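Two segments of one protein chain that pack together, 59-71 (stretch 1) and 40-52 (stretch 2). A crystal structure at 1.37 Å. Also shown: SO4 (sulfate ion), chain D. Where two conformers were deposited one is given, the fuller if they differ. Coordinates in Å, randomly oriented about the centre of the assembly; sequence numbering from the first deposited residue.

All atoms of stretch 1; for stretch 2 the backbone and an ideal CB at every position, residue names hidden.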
# COMPACT_ATOMS: atom_id res chain seq x y z
N PHE A 59 2.76 -30.72 -7.95
CA PHE A 59 3.77 -29.71 -7.64
C PHE A 59 3.19 -28.44 -7.05
O PHE A 59 3.85 -27.40 -7.04
CB PHE A 59 4.61 -29.36 -8.87
CG PHE A 59 5.34 -30.52 -9.44
CD1 PHE A 59 6.46 -31.04 -8.80
CD2 PHE A 59 4.91 -31.11 -10.60
CE1 PHE A 59 7.13 -32.14 -9.34
CE2 PHE A 59 5.57 -32.20 -11.13
CZ PHE A 59 6.69 -32.71 -10.49
N PHE A 60 1.98 -28.51 -6.51
CA PHE A 60 1.43 -27.32 -5.85
C PHE A 60 2.30 -26.82 -4.70
O PHE A 60 2.54 -25.60 -4.59
CB PHE A 60 0.02 -27.59 -5.35
CG PHE A 60 -0.60 -26.42 -4.62
CD1 PHE A 60 -1.05 -25.32 -5.30
CD2 PHE A 60 -0.72 -26.46 -3.25
CE1 PHE A 60 -1.63 -24.26 -4.61
CE2 PHE A 60 -1.31 -25.41 -2.55
CZ PHE A 60 -1.75 -24.31 -3.25
N GLN A 61 2.77 -27.70 -3.84
CA GLN A 61 3.57 -27.26 -2.70
C GLN A 61 4.86 -26.58 -3.19
O GLN A 61 5.28 -25.57 -2.64
CB GLN A 61 3.91 -28.43 -1.77
CG GLN A 61 2.69 -28.95 -1.01
CD GLN A 61 2.01 -27.87 -0.19
OE1 GLN A 61 2.66 -27.02 0.41
NE2 GLN A 61 0.68 -27.90 -0.16
N GLU A 62 5.47 -27.13 -4.23
CA GLU A 62 6.69 -26.54 -4.79
C GLU A 62 6.39 -25.19 -5.41
O GLU A 62 7.21 -24.27 -5.32
CB GLU A 62 7.30 -27.48 -5.82
CG GLU A 62 8.05 -28.66 -5.22
CD GLU A 62 7.17 -29.88 -4.96
OE1 GLU A 62 5.92 -29.80 -5.11
OE2 GLU A 62 7.73 -30.94 -4.59
N LEU A 63 5.26 -25.06 -6.09
CA LEU A 63 4.84 -23.76 -6.63
C LEU A 63 4.71 -22.72 -5.53
O LEU A 63 5.16 -21.58 -5.69
CB LEU A 63 3.51 -23.88 -7.37
CG LEU A 63 2.86 -22.60 -7.87
CD1 LEU A 63 3.73 -21.90 -8.92
CD2 LEU A 63 1.48 -22.94 -8.40
N VAL A 64 4.05 -23.09 -4.44
CA VAL A 64 3.83 -22.15 -3.36
C VAL A 64 5.16 -21.76 -2.72
O VAL A 64 5.40 -20.58 -2.46
CB VAL A 64 2.90 -22.74 -2.32
CG1 VAL A 64 2.93 -21.94 -1.02
CG2 VAL A 64 1.49 -22.81 -2.90
N GLU A 65 6.03 -22.74 -2.47
CA GLU A 65 7.33 -22.44 -1.89
C GLU A 65 8.15 -21.53 -2.82
O GLU A 65 8.72 -20.53 -2.39
CB GLU A 65 8.12 -23.74 -1.61
CG GLU A 65 9.52 -23.47 -1.09
CD GLU A 65 10.33 -24.74 -0.82
OE1 GLU A 65 10.27 -25.67 -1.65
OE2 GLU A 65 11.05 -24.77 0.20
N PHE A 66 8.19 -21.88 -4.10
CA PHE A 66 8.95 -21.10 -5.07
C PHE A 66 8.45 -19.66 -5.13
O PHE A 66 9.23 -18.70 -5.08
CB PHE A 66 8.83 -21.77 -6.44
CG PHE A 66 9.42 -20.97 -7.58
CD1 PHE A 66 10.71 -20.48 -7.52
CD2 PHE A 66 8.67 -20.74 -8.72
CE1 PHE A 66 11.24 -19.76 -8.59
CE2 PHE A 66 9.21 -20.05 -9.79
CZ PHE A 66 10.47 -19.55 -9.71
N MET A 67 7.14 -19.50 -5.23
CA MET A 67 6.56 -18.18 -5.40
C MET A 67 6.61 -17.31 -4.15
O MET A 67 6.35 -16.10 -4.22
CB MET A 67 5.14 -18.28 -5.98
CG MET A 67 5.13 -18.71 -7.45
SD MET A 67 6.01 -17.57 -8.55
CE MET A 67 4.90 -16.15 -8.49
N SER A 68 6.94 -17.92 -3.02
CA SER A 68 7.13 -17.20 -1.77
C SER A 68 8.60 -17.19 -1.34
O SER A 68 8.90 -16.81 -0.22
CB SER A 68 6.25 -17.78 -0.65
OG SER A 68 6.50 -19.16 -0.42
N SER A 69 9.51 -17.61 -2.22
CA SER A 69 10.93 -17.79 -1.86
C SER A 69 11.77 -16.54 -1.96
O SER A 69 12.91 -16.52 -1.53
CB SER A 69 11.57 -18.89 -2.72
OG SER A 69 11.67 -18.48 -4.07
N GLY A 70 11.20 -15.49 -2.54
CA GLY A 70 11.89 -14.23 -2.68
C GLY A 70 10.92 -13.23 -3.27
O GLY A 70 9.81 -13.59 -3.64
N PRO A 71 11.33 -11.97 -3.35
CA PRO A 71 10.39 -10.99 -3.90
C PRO A 71 10.04 -11.25 -5.37
O PRO A 71 10.83 -11.85 -6.14
CB PRO A 71 11.11 -9.66 -3.75
CG PRO A 71 12.48 -9.95 -3.22
CD PRO A 71 12.59 -11.39 -2.88
N UNK A 40 6.78 -7.00 -4.25
CA UNK A 40 6.25 -7.45 -2.98
C UNK A 40 6.75 -8.86 -2.76
O UNK A 40 7.42 -9.44 -3.62
CB UNK A 40 4.72 -7.38 -2.94
N UNK A 41 6.44 -9.42 -1.60
CA UNK A 41 6.80 -10.79 -1.28
C UNK A 41 5.56 -11.54 -0.83
O UNK A 41 4.93 -11.17 0.18
CB UNK A 41 7.89 -10.84 -0.20
N UNK A 42 5.16 -12.56 -1.56
CA UNK A 42 4.10 -13.45 -1.11
C UNK A 42 4.57 -14.18 0.16
O UNK A 42 5.66 -14.77 0.17
CB UNK A 42 3.72 -14.44 -2.21
N UNK A 43 3.72 -14.18 1.19
CA UNK A 43 3.84 -15.22 2.21
C UNK A 43 3.41 -16.55 1.59
O UNK A 43 2.72 -16.57 0.58
CB UNK A 43 3.00 -14.89 3.44
N UNK A 44 3.80 -17.67 2.19
CA UNK A 44 3.31 -18.94 1.66
C UNK A 44 1.78 -19.01 1.64
O UNK A 44 1.20 -19.52 0.68
CB UNK A 44 3.87 -20.10 2.49
N UNK A 45 1.13 -18.47 2.65
CA UNK A 45 -0.31 -18.49 2.70
C UNK A 45 -0.93 -17.70 1.53
O UNK A 45 -1.86 -18.17 0.87
CB UNK A 45 -0.79 -17.93 4.04
N UNK A 46 -0.40 -16.52 1.27
CA UNK A 46 -0.91 -15.67 0.18
C UNK A 46 -0.63 -16.28 -1.19
O UNK A 46 -1.49 -16.23 -2.07
CB UNK A 46 -0.29 -14.28 0.26
N UNK A 47 0.56 -16.85 -1.39
CA UNK A 47 0.82 -17.54 -2.65
C UNK A 47 -0.17 -18.70 -2.86
O UNK A 47 -0.66 -18.91 -3.97
CB UNK A 47 2.26 -18.06 -2.68
N UNK A 48 -0.47 -19.43 -1.80
CA UNK A 48 -1.44 -20.51 -1.87
C UNK A 48 -2.84 -20.06 -2.24
O UNK A 48 -3.55 -20.72 -3.02
CB UNK A 48 -1.49 -21.24 -0.53
N UNK A 49 -3.26 -18.92 -1.68
CA UNK A 49 -4.55 -18.34 -2.02
C UNK A 49 -4.58 -17.84 -3.46
O UNK A 49 -5.57 -18.02 -4.15
CB UNK A 49 -4.88 -17.19 -1.06
N UNK A 50 -3.50 -17.20 -3.89
CA UNK A 50 -3.44 -16.71 -5.27
C UNK A 50 -3.61 -17.87 -6.23
O UNK A 50 -4.34 -17.77 -7.21
CB UNK A 50 -2.12 -15.98 -5.54
N UNK A 51 -2.94 -18.97 -5.93
CA UNK A 51 -2.94 -20.17 -6.77
C UNK A 51 -3.93 -21.24 -6.30
O UNK A 51 -3.72 -22.43 -6.54
CB UNK A 51 -1.53 -20.77 -6.81
N UNK A 52 -5.00 -20.82 -5.65
CA UNK A 52 -5.93 -21.79 -5.06
C UNK A 52 -6.49 -22.80 -6.05
O UNK A 52 -6.81 -23.93 -5.68
CB UNK A 52 -7.09 -21.05 -4.40
S SO4 D . 2.05 -19.75 -13.18
O1 SO4 D . 2.70 -19.45 -14.46
O2 SO4 D . 0.60 -19.67 -13.35
O3 SO4 D . 2.34 -21.11 -12.73
O4 SO4 D . 2.52 -18.85 -12.17

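Position 40 has an extended backbone (phi/psi -153/176), and its CA-to-CB bond points away from stretch 1, with nothing of that stretch within 5.5 Å of the ideal CB. Stretch 1 therefore sets no preference; the residue is F40, whose O receives a CA-H...O contact from P71 CA at 3.4 Å.

At position 41 the bond points sideways, the ideal CB lying 4.5 Å from P71 CA. The carbonyls of S68, S69 and G70 lie nearby, so a long donor such as arginine, lysine or glutamine would suit. R41 is deposited: its end turns inward, and NE and NH2 each donate to S68 O at 3.1 Å, a forked pair meeting the guanidinium at its edge. S69 O lies over one face instead.

Position 42 points toward stretch 1, its ideal CB 3.7 Å from M67 O and 4.4 Å from S68 CA, with the methionine side chain of M67 close by. Leucine, methionine or an aromatic would fit. F42 places its ring edge against M67 O (CD2 to O, 3.4 Å) and brings CE2 to 4.2 Å from M67 CE.

Position 43 points away and precedes a helix, which favours serine, threonine, aspartate or asparagine. T43 caps it, its OG1 accepting from the backbone N of position 46 at 3.0 Å.

Position 44, in the first turn at phi -57, permits proline or a small residue; its ideal CB is 4.1 Å from V64 CG1. P44 sets CB 4.3 Å from that CG1 and CG 3.7 Å from S68 OG.

Positions 45, 46 and 49 have no stretch 1 atom within 5.5 Å of their ideal CBs, so polar residues suit; they are E45, K46 and E49, the last two joined by a long salt bridge (NZ to OE1, 3.6 Å).

Position 47 points toward stretch 1, its ideal CB 4.0 Å from V64 O, 4.4 Å from M67 CB and 4.5 Å from S68 CB. Alanine, serine or glycine would suit this close approach. A47 CB packs 4.3 Å from V64 CG1.

Position 48 has room for a CB, 4.1 Å from both F60 CZ and V64 CG2, so alanine could also be expected. G48 leaves its CA 3.9 Å from V64 CG2.

Position 50 reaches nothing of stretch 1, leaving the choice open; it is F50.

Position 51 points toward stretch 1, its ideal CB 4.0 Å from L63 CD2 and 4.1 Å from F60 CE1, inviting a large apolar or aromatic group. Y51 receives L63 CD2 over its face, 3.9 Å from the ring centroid, while OH donates to SO4 O4 at 2.5 Å, very short.

Position 52 points away, unconstrained: Y52.

Stretch 2, residues 40-52: FRFTPEKAGEFYY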
# COMPACT_ATOMS: atom_id res chain seq x y z
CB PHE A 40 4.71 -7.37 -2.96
CG PHE A 40 4.06 -8.32 -3.90
CD1 PHE A 40 3.97 -8.02 -5.25
CD2 PHE A 40 3.59 -9.57 -3.45
CE1 PHE A 40 3.41 -8.93 -6.15
CE2 PHE A 40 3.00 -10.46 -4.35
CZ PHE A 40 2.93 -10.14 -5.70
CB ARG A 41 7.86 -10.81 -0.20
CG ARG A 41 8.14 -12.21 0.32
CD ARG A 41 9.54 -12.58 0.09
NE ARG A 41 9.84 -13.94 0.54
CZ ARG A 41 11.03 -14.30 0.97
NH1 ARG A 41 12.02 -13.41 1.00
NH2 ARG A 41 11.24 -15.55 1.34
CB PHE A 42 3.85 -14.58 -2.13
CG PHE A 42 2.98 -14.23 -3.30
CD1 PHE A 42 1.65 -13.91 -3.14
CD2 PHE A 42 3.49 -14.32 -4.58
CE1 PHE A 42 0.84 -13.66 -4.22
CE2 PHE A 42 2.68 -14.06 -5.67
CZ PHE A 42 1.35 -13.73 -5.50
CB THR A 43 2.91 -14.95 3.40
OG1 THR A 43 1.56 -14.98 2.93
CG2 THR A 43 3.21 -13.59 4.01
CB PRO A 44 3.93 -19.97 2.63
CG PRO A 44 5.21 -19.33 3.08
CD PRO A 44 4.84 -17.86 3.21
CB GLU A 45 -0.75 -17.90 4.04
CG GLU A 45 -0.29 -18.72 5.28
CD GLU A 45 1.24 -18.82 5.50
OE1 GLU A 45 2.00 -17.82 5.40
OE2 GLU A 45 1.69 -19.95 5.82
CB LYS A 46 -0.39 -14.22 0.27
CG LYS A 46 -0.93 -13.40 1.43
CD LYS A 46 -2.37 -13.05 1.28
CE LYS A 46 -2.85 -12.22 2.47
NZ LYS A 46 -4.30 -12.11 2.37
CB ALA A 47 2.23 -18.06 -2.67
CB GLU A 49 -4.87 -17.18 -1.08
CG GLU A 49 -5.16 -17.62 0.35
CD GLU A 49 -5.38 -16.46 1.31
OE1 GLU A 49 -5.33 -15.28 0.90
OE2 GLU A 49 -5.63 -16.76 2.50
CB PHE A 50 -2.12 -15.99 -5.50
CG PHE A 50 -1.97 -15.41 -6.90
CD1 PHE A 50 -2.41 -14.13 -7.18
CD2 PHE A 50 -1.41 -16.15 -7.92
CE1 PHE A 50 -2.28 -13.59 -8.44
CE2 PHE A 50 -1.31 -15.62 -9.21
CZ PHE A 50 -1.74 -14.33 -9.46
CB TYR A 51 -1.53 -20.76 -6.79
CG TYR A 51 -0.57 -19.97 -7.62
CD1 TYR A 51 -0.69 -19.92 -9.00
CD2 TYR A 51 0.49 -19.29 -7.04
CE1 TYR A 51 0.21 -19.20 -9.78
CE2 TYR A 51 1.39 -18.59 -7.80
CZ TYR A 51 1.24 -18.55 -9.16
OH TYR A 51 2.15 -17.84 -9.93
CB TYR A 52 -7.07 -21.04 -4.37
CG TYR A 52 -8.16 -20.56 -5.30
CD1 TYR A 52 -8.07 -19.34 -5.95
CD2 TYR A 52 -9.31 -21.33 -5.50
CE1 TYR A 52 -9.06 -18.90 -6.80
CE2 TYR A 52 -10.31 -20.90 -6.35
CZ TYR A 52 -10.19 -19.68 -6.98
OH TYR A 52 -11.19 -19.25 -7.82
O HOH W 1 7.03 -13.56 -3.46
O HOH W 2 7.48 -15.36 2.14
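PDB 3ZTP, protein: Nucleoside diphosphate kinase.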